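Local coordinates for EmGH1 (Erythrobacter marinus, PDB 5Z87), which probably hydrolyses beta-glucosides, releasing glucose from their non-reducing ends, as many family 3 beta-glucosidases do, at residues A[124-129]-A[383-388]; A[107-112]-A[389-394]; A[167-172]-A[226-231]. One frame throughout, in Å; residues are numbered along the deposited sequence.

Overall arrangement
All three contacts belong to the region of the family 3 N-terminal domain, whose TIM-barrel clan places a parallel sheet inside a ring of helices. Contacts 1 and 2 have centres about 10 Å apart, as do contacts 1 and 3, while contacts 2 and 3 are about 13 Å apart. Along the chain the order is 107-112, 124-129, 167-172, 226-231, then 383-388 and 389-394, so contact 3 closes first and contacts 1 and 2 bring one continuous later segment, 383-394, back beside it. Contacts 1 and 3 reach the same sheet through strands 126-129 and 229-235. The chain following helix 366-382 is thereby fastened to early elements of the domain, away from the ligand pocket.

Contact 1: A[124-129]-A[383-388]; sequences PAFVFE and CGLFDM
Leu385 and Pro124 meet where the turn after helix 366-382 passes the start of strand 126-129, one of the parallel strands of the family 3 N-terminal domain, a member of the TIM-barrel clan. The helix ends in a Schellman motif at Gly384, whose positive phi suits glycine, and the turned chain delivers Leu385 to the buried side. Here packing is tight. Leu385 CG is anti to the carbonyl carbon (chi1 -52°), and from there the branch CD1 comes within 3.3 Å of Ala125 O. Leu385 CD1 also stands over one face of the Phe126 ring, 4.2 Å above its plane and displaced toward the rim. Pro124 crosses the leucine obliquely, its CG 3.8 Å from Leu385 CB.

Toward the surface the fit slackens. Phe386, partly exposed, receives Pro124 over one ring face, but the nearest pair, Pro124 CD and Phe386 CE2, is 4.5 Å apart; the Phe386 ring also stacks with Phe381. Beyond it Asp387 forms a salt bridge to Arg46, which ties the outer turn to helix 43-51. Back in the interior, Cys383 supplies a sulfur-aromatic contact: SG lies in the plane of the Phe126 ring at its edge, 3.9 Å from CE1.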
# COMPACT_ATOMS: atom_id res chain seq x y z
N PRO A 124 -18.65 -7.99 40.86
CA PRO A 124 -17.39 -7.25 40.86
C PRO A 124 -17.08 -6.71 39.46
O PRO A 124 -17.69 -7.09 38.46
CB PRO A 124 -16.35 -8.30 41.30
CG PRO A 124 -17.15 -9.57 41.62
CD PRO A 124 -18.42 -9.45 40.83
N ALA A 125 -16.11 -5.81 39.41
CA ALA A 125 -15.62 -5.27 38.15
C ALA A 125 -14.62 -6.22 37.50
O ALA A 125 -13.87 -6.92 38.18
CB ALA A 125 -14.97 -3.91 38.37
N PHE A 126 -14.63 -6.27 36.16
CA PHE A 126 -13.43 -6.69 35.45
C PHE A 126 -12.35 -5.65 35.72
O PHE A 126 -12.62 -4.45 35.75
CB PHE A 126 -13.67 -6.82 33.94
CG PHE A 126 -13.96 -8.24 33.49
CD1 PHE A 126 -13.11 -9.28 33.81
CD2 PHE A 126 -15.10 -8.52 32.75
CE1 PHE A 126 -13.39 -10.59 33.40
CE2 PHE A 126 -15.38 -9.83 32.33
CZ PHE A 126 -14.53 -10.86 32.66
N VAL A 127 -11.13 -6.11 35.97
CA VAL A 127 -9.99 -5.23 36.19
C VAL A 127 -9.03 -5.53 35.05
O VAL A 127 -8.33 -6.55 35.06
CB VAL A 127 -9.33 -5.47 37.56
CG1 VAL A 127 -8.11 -4.55 37.73
CG2 VAL A 127 -10.34 -5.23 38.67
N PHE A 128 -8.99 -4.64 34.05
CA PHE A 128 -8.27 -4.90 32.81
C PHE A 128 -6.89 -4.26 32.88
O PHE A 128 -6.76 -3.07 33.19
CB PHE A 128 -9.03 -4.35 31.59
CG PHE A 128 -10.26 -5.13 31.23
CD1 PHE A 128 -10.17 -6.44 30.80
CD2 PHE A 128 -11.52 -4.53 31.30
CE1 PHE A 128 -11.31 -7.17 30.45
CE2 PHE A 128 -12.65 -5.24 30.94
CZ PHE A 128 -12.55 -6.58 30.53
N GLU A 129 -5.85 -5.05 32.59
CA GLU A 129 -4.49 -4.52 32.51
C GLU A 129 -3.91 -4.89 31.15
O GLU A 129 -4.55 -5.58 30.35
CB GLU A 129 -3.63 -5.05 33.66
CG GLU A 129 -4.18 -4.67 35.06
CD GLU A 129 -3.96 -3.21 35.41
OE1 GLU A 129 -4.57 -2.73 36.39
OE2 GLU A 129 -3.17 -2.53 34.70
N CYS A 383 -14.47 -16.30 34.73
CA CYS A 383 -13.22 -15.88 35.36
C CYS A 383 -13.26 -15.98 36.87
O CYS A 383 -12.27 -15.63 37.52
CB CYS A 383 -12.87 -14.45 34.95
SG CYS A 383 -12.52 -14.34 33.17
N GLY A 384 -14.37 -16.43 37.45
CA GLY A 384 -14.45 -16.64 38.88
C GLY A 384 -14.65 -15.40 39.72
O GLY A 384 -14.44 -15.46 40.93
N LEU A 385 -15.04 -14.27 39.11
CA LEU A 385 -15.15 -13.04 39.90
C LEU A 385 -16.14 -13.20 41.04
O LEU A 385 -15.98 -12.55 42.09
CB LEU A 385 -15.59 -11.85 39.03
CG LEU A 385 -14.86 -11.47 37.74
CD1 LEU A 385 -14.96 -9.98 37.52
CD2 LEU A 385 -13.42 -11.92 37.73
N PHE A 386 -17.16 -14.04 40.87
CA PHE A 386 -18.20 -14.18 41.88
C PHE A 386 -17.78 -15.11 43.01
O PHE A 386 -18.32 -14.99 44.12
CB PHE A 386 -19.49 -14.72 41.24
CG PHE A 386 -20.20 -13.73 40.33
CD1 PHE A 386 -19.85 -13.63 38.98
CD2 PHE A 386 -21.24 -12.96 40.80
CE1 PHE A 386 -20.54 -12.75 38.13
CE2 PHE A 386 -21.93 -12.07 39.96
CZ PHE A 386 -21.57 -11.96 38.63
N ASP A 387 -16.83 -16.00 42.77
CA ASP A 387 -16.53 -17.11 43.66
C ASP A 387 -15.16 -17.01 44.32
O ASP A 387 -14.74 -17.96 45.00
CB ASP A 387 -16.64 -18.42 42.88
CG ASP A 387 -17.94 -18.53 42.08
OD1 ASP A 387 -19.01 -18.14 42.62
OD2 ASP A 387 -17.90 -18.99 40.92
N MET A 388 -14.46 -15.88 44.17
CA MET A 388 -13.05 -15.78 44.54
C MET A 388 -12.77 -14.47 45.25
O MET A 388 -13.51 -13.49 45.09
CB MET A 388 -12.15 -15.89 43.30
CG MET A 388 -12.16 -17.27 42.65
SD MET A 388 -11.82 -18.61 43.84
CE MET A 388 -10.05 -18.44 44.10

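Contact 2: A[107-112]-A[389-394]; sequences AVMAMQ and PFADPA
Met109, on helix 101-116, and Phe390, in the loop leading to helix 393-399, bring their backbones to a CA to CA distance of 5.5 Å, the nearest pair of CA atoms across the two segments. From this point Phe390 turns its ring against the helix, and Gln112 meets it with a CH-pi contact. Gln112 CB sits almost exactly over the middle of the face, 3.4 Å from the centroid of the Phe390 ring and 11° off its normal. Beyond CB the glutamine chain bends, with chi2 at -78° swinging CD to one side, and the amide plane ends 38° from that of the ring.

The amide is gripped at both ends. Its NE2 donates to a water 2.8 Å away, and that water in turn donates to Phe390 O at 2.9 Å, so one residue supplies both the ring and the carbonyl that the glutamine engages. Its OE1 accepts from the backbone N of Ala125, just ahead of strand 126-129.

Met109 serves the other half of the contact. Its CG lies 3.9 Å from Phe390 CB and 4.0 Å from Ala391 CB, and the thioether end meets Pro393 tip to tip, with Met109 SD 3.8 Å from Pro393 CG. This part lies near the surface.

Among its neighbours, helix 101-116 rests Val108 and Gln112 on Val127 of strand 126-129 and packs Met111 on Met72 of helix 68-73, while Ala391 and Pro393 also touch its Ala105 and Phe390 its Val116.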
# COMPACT_ATOMS: atom_id res chain seq x y z
N ALA A 107 -5.07 -2.19 46.66
CA ALA A 107 -5.87 -1.09 46.12
C ALA A 107 -7.03 -1.61 45.28
O ALA A 107 -8.10 -0.99 45.25
CB ALA A 107 -4.99 -0.13 45.32
N VAL A 108 -6.86 -2.76 44.63
CA VAL A 108 -7.96 -3.34 43.86
C VAL A 108 -9.00 -3.93 44.80
O VAL A 108 -10.21 -3.82 44.55
CB VAL A 108 -7.42 -4.40 42.87
CG1 VAL A 108 -8.56 -5.12 42.19
CG2 VAL A 108 -6.52 -3.75 41.83
N MET A 109 -8.56 -4.58 45.88
CA MET A 109 -9.50 -5.11 46.86
C MET A 109 -10.41 -4.01 47.39
O MET A 109 -11.63 -4.12 47.33
CB MET A 109 -8.74 -5.79 47.99
CG MET A 109 -8.24 -7.15 47.60
SD MET A 109 -6.81 -7.58 48.57
CE MET A 109 -7.58 -8.13 50.11
N ALA A 110 -9.81 -2.91 47.85
CA ALA A 110 -10.60 -1.78 48.33
C ALA A 110 -11.59 -1.30 47.27
O ALA A 110 -12.75 -1.03 47.58
CB ALA A 110 -9.67 -0.64 48.76
N MET A 111 -11.14 -1.19 46.01
CA MET A 111 -12.03 -0.70 44.95
C MET A 111 -13.13 -1.70 44.65
O MET A 111 -14.29 -1.32 44.45
CB MET A 111 -11.23 -0.39 43.67
CG MET A 111 -12.08 0.15 42.50
SD MET A 111 -11.45 -0.31 40.84
CE MET A 111 -12.02 -2.01 40.77
N GLN A 112 -12.79 -2.99 44.61
CA GLN A 112 -13.79 -4.00 44.34
C GLN A 112 -14.88 -4.01 45.41
O GLN A 112 -16.06 -4.22 45.10
CB GLN A 112 -13.13 -5.37 44.22
CG GLN A 112 -12.35 -5.55 42.94
CD GLN A 112 -13.25 -5.85 41.75
OE1 GLN A 112 -14.26 -5.18 41.53
NE2 GLN A 112 -12.89 -6.88 41.00
N PRO A 389 -11.71 -14.42 46.06
CA PRO A 389 -11.17 -13.13 46.51
C PRO A 389 -10.73 -12.24 45.35
O PRO A 389 -10.42 -12.70 44.25
CB PRO A 389 -9.96 -13.54 47.37
CG PRO A 389 -10.26 -14.92 47.81
CD PRO A 389 -11.03 -15.56 46.69
N PHE A 390 -10.71 -10.94 45.61
CA PHE A 390 -10.42 -9.99 44.55
C PHE A 390 -8.96 -10.05 44.10
O PHE A 390 -8.66 -9.83 42.92
CB PHE A 390 -10.76 -8.57 45.00
CG PHE A 390 -12.18 -8.42 45.45
CD1 PHE A 390 -13.22 -8.97 44.71
CD2 PHE A 390 -12.48 -7.72 46.61
CE1 PHE A 390 -14.54 -8.82 45.12
CE2 PHE A 390 -13.79 -7.56 47.03
CZ PHE A 390 -14.82 -8.12 46.29
N ALA A 391 -8.04 -10.36 45.01
CA ALA A 391 -6.60 -10.30 44.79
C ALA A 391 -5.92 -11.05 45.94
O ALA A 391 -6.60 -11.62 46.80
CB ALA A 391 -6.11 -8.86 44.67
N ASP A 392 -4.59 -11.01 45.97
CA ASP A 392 -3.79 -11.78 46.93
C ASP A 392 -2.48 -11.05 47.14
O ASP A 392 -1.47 -11.36 46.50
CB ASP A 392 -3.54 -13.21 46.46
CG ASP A 392 -2.90 -14.08 47.54
OD1 ASP A 392 -2.32 -13.54 48.51
OD2 ASP A 392 -2.97 -15.33 47.43
N PRO A 393 -2.45 -10.09 48.06
CA PRO A 393 -1.27 -9.22 48.16
C PRO A 393 0.03 -9.96 48.42
O PRO A 393 1.07 -9.57 47.87
CB PRO A 393 -1.64 -8.28 49.32
CG PRO A 393 -3.14 -8.24 49.29
CD PRO A 393 -3.57 -9.62 48.89
N ALA A 394 0.01 -11.03 49.22
CA ALA A 394 1.27 -11.66 49.60
C ALA A 394 1.82 -12.54 48.49
O ALA A 394 3.03 -12.55 48.24
CB ALA A 394 1.09 -12.47 50.89
O HOH W 1 -10.36 -8.17 41.21

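Contact 3: A[167-172]-A[226-231]; sequences KEARSR and NRIATS
The guanidinium of Arg170 meets Arg227 O at its edge, the oxygen lying only 5° out of the guanidinium plane. NH2 donates to Arg227 O across 3.0 Å with an N-H...O angle of 160°, approaching nearly along the C=O axis. A bend at chi2 (60°) brings CD in beside the same carbonyl, 3.4 Å from Arg227 O, so the aliphatic stem lies against the peptide that the tip grips. NH1 has a separate partner, the carbonyl oxygen of Cys383, and the one planar group therefore links two carbonyls from distant parts of the chain. A leucine in place of Arg170 would probably leave Arg227 O and Cys383 O without these donors and set the loop at Arg227 freer to shift.

Nearer the backbone the contact is apolar. Arg170 and Ile228 slide past each other in opposite directions, with Arg170 CB 3.9 Å from Ile228 CG2, while Ile228 CD1 reaches Ala169 CB at 4.1 Å. The fit is looser where Lys167 CG is 4.3 Å from Asn226 CB. The Arg227 side chain forms a salt bridge to Glu163, earlier on the same helix 155-171.

The contact belongs to the alternating helices and strands of the barrel-like domain. Helix 155-171 packs against the approach to strand 229-235, Ile228 also touches Leu215 of helix 201-216, and strand 229-235 runs parallel between strands 176-177 and 276-279.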
# COMPACT_ATOMS: atom_id res chain seq x y z
N LYS A 167 -0.16 -15.28 36.28
CA LYS A 167 0.00 -15.39 37.73
C LYS A 167 0.21 -14.02 38.35
O LYS A 167 -0.44 -13.66 39.34
CB LYS A 167 1.19 -16.28 38.07
CG LYS A 167 0.95 -17.76 37.95
CD LYS A 167 2.26 -18.51 38.23
CE LYS A 167 2.09 -20.00 37.95
NZ LYS A 167 3.39 -20.71 38.00
N GLU A 168 1.14 -13.25 37.78
CA GLU A 168 1.45 -11.94 38.33
C GLU A 168 0.25 -11.01 38.24
O GLU A 168 -0.01 -10.21 39.15
CB GLU A 168 2.68 -11.34 37.62
CG GLU A 168 3.95 -12.19 37.74
CD GLU A 168 5.25 -11.44 37.39
OE1 GLU A 168 5.24 -10.20 37.21
OE2 GLU A 168 6.30 -12.13 37.31
N ALA A 169 -0.52 -11.11 37.15
CA ALA A 169 -1.66 -10.22 36.96
C ALA A 169 -2.80 -10.59 37.91
O ALA A 169 -3.36 -9.72 38.59
CB ALA A 169 -2.12 -10.26 35.50
N ARG A 170 -3.16 -11.87 37.97
CA ARG A 170 -4.30 -12.29 38.78
C ARG A 170 -4.02 -12.07 40.27
O ARG A 170 -4.90 -11.61 41.01
CB ARG A 170 -4.63 -13.75 38.48
CG ARG A 170 -5.98 -14.22 39.01
CD ARG A 170 -7.13 -13.40 38.43
NE ARG A 170 -8.39 -13.57 39.16
CZ ARG A 170 -9.36 -14.40 38.77
NH1 ARG A 170 -10.47 -14.51 39.49
NH2 ARG A 170 -9.22 -15.11 37.67
N SER A 171 -2.80 -12.35 40.72
CA SER A 171 -2.46 -12.11 42.12
C SER A 171 -2.55 -10.63 42.48
O SER A 171 -2.75 -10.30 43.65
CB SER A 171 -1.05 -12.63 42.41
OG SER A 171 -0.07 -11.79 41.83
N ARG A 172 -2.42 -9.74 41.51
CA ARG A 172 -2.53 -8.30 41.75
C ARG A 172 -3.94 -7.77 41.48
O ARG A 172 -4.15 -6.55 41.50
CB ARG A 172 -1.50 -7.53 40.91
CG ARG A 172 -0.05 -7.83 41.30
CD ARG A 172 0.97 -7.29 40.28
NE ARG A 172 1.05 -5.84 40.33
CZ ARG A 172 2.17 -5.14 40.18
NH1 ARG A 172 3.33 -5.77 39.95
NH2 ARG A 172 2.14 -3.82 40.25
N ASN A 226 -5.52 -18.22 39.08
CA ASN A 226 -4.32 -17.50 38.67
C ASN A 226 -4.17 -17.43 37.15
O ASN A 226 -3.05 -17.32 36.63
CB ASN A 226 -3.08 -18.12 39.33
CG ASN A 226 -3.06 -17.92 40.84
OD1 ASN A 226 -3.41 -16.84 41.34
ND2 ASN A 226 -2.68 -18.95 41.57
N ARG A 227 -5.28 -17.49 36.43
CA ARG A 227 -5.38 -17.17 35.02
C ARG A 227 -6.24 -15.93 34.85
O ARG A 227 -6.92 -15.50 35.78
CB ARG A 227 -5.97 -18.35 34.22
CG ARG A 227 -5.24 -19.66 34.40
CD ARG A 227 -3.79 -19.58 33.93
NE ARG A 227 -3.10 -20.83 34.22
CZ ARG A 227 -2.20 -21.39 33.42
NH1 ARG A 227 -1.64 -22.54 33.79
NH2 ARG A 227 -1.86 -20.82 32.27
N ILE A 228 -6.20 -15.34 33.65
CA ILE A 228 -6.96 -14.13 33.35
C ILE A 228 -7.52 -14.27 31.93
O ILE A 228 -7.03 -15.05 31.12
CB ILE A 228 -6.10 -12.85 33.46
CG1 ILE A 228 -5.07 -12.78 32.32
CG2 ILE A 228 -5.40 -12.78 34.82
CD1 ILE A 228 -4.26 -11.47 32.27
N ALA A 229 -8.55 -13.48 31.65
CA ALA A 229 -9.14 -13.45 30.31
C ALA A 229 -8.26 -12.67 29.33
O ALA A 229 -7.72 -11.61 29.65
CB ALA A 229 -10.54 -12.84 30.37
N THR A 230 -8.13 -13.21 28.12
CA THR A 230 -7.51 -12.51 27.00
C THR A 230 -8.57 -11.75 26.21
O THR A 230 -9.71 -12.20 26.08
CB THR A 230 -6.81 -13.49 26.05
OG1 THR A 230 -7.73 -14.51 25.65
CG2 THR A 230 -5.63 -14.14 26.72
N SER A 231 -8.18 -10.58 25.69
CA SER A 231 -8.97 -9.86 24.69
C SER A 231 -8.10 -9.70 23.44
O SER A 231 -7.34 -8.73 23.32
CB SER A 231 -9.45 -8.50 25.22
OG SER A 231 -9.80 -8.59 26.58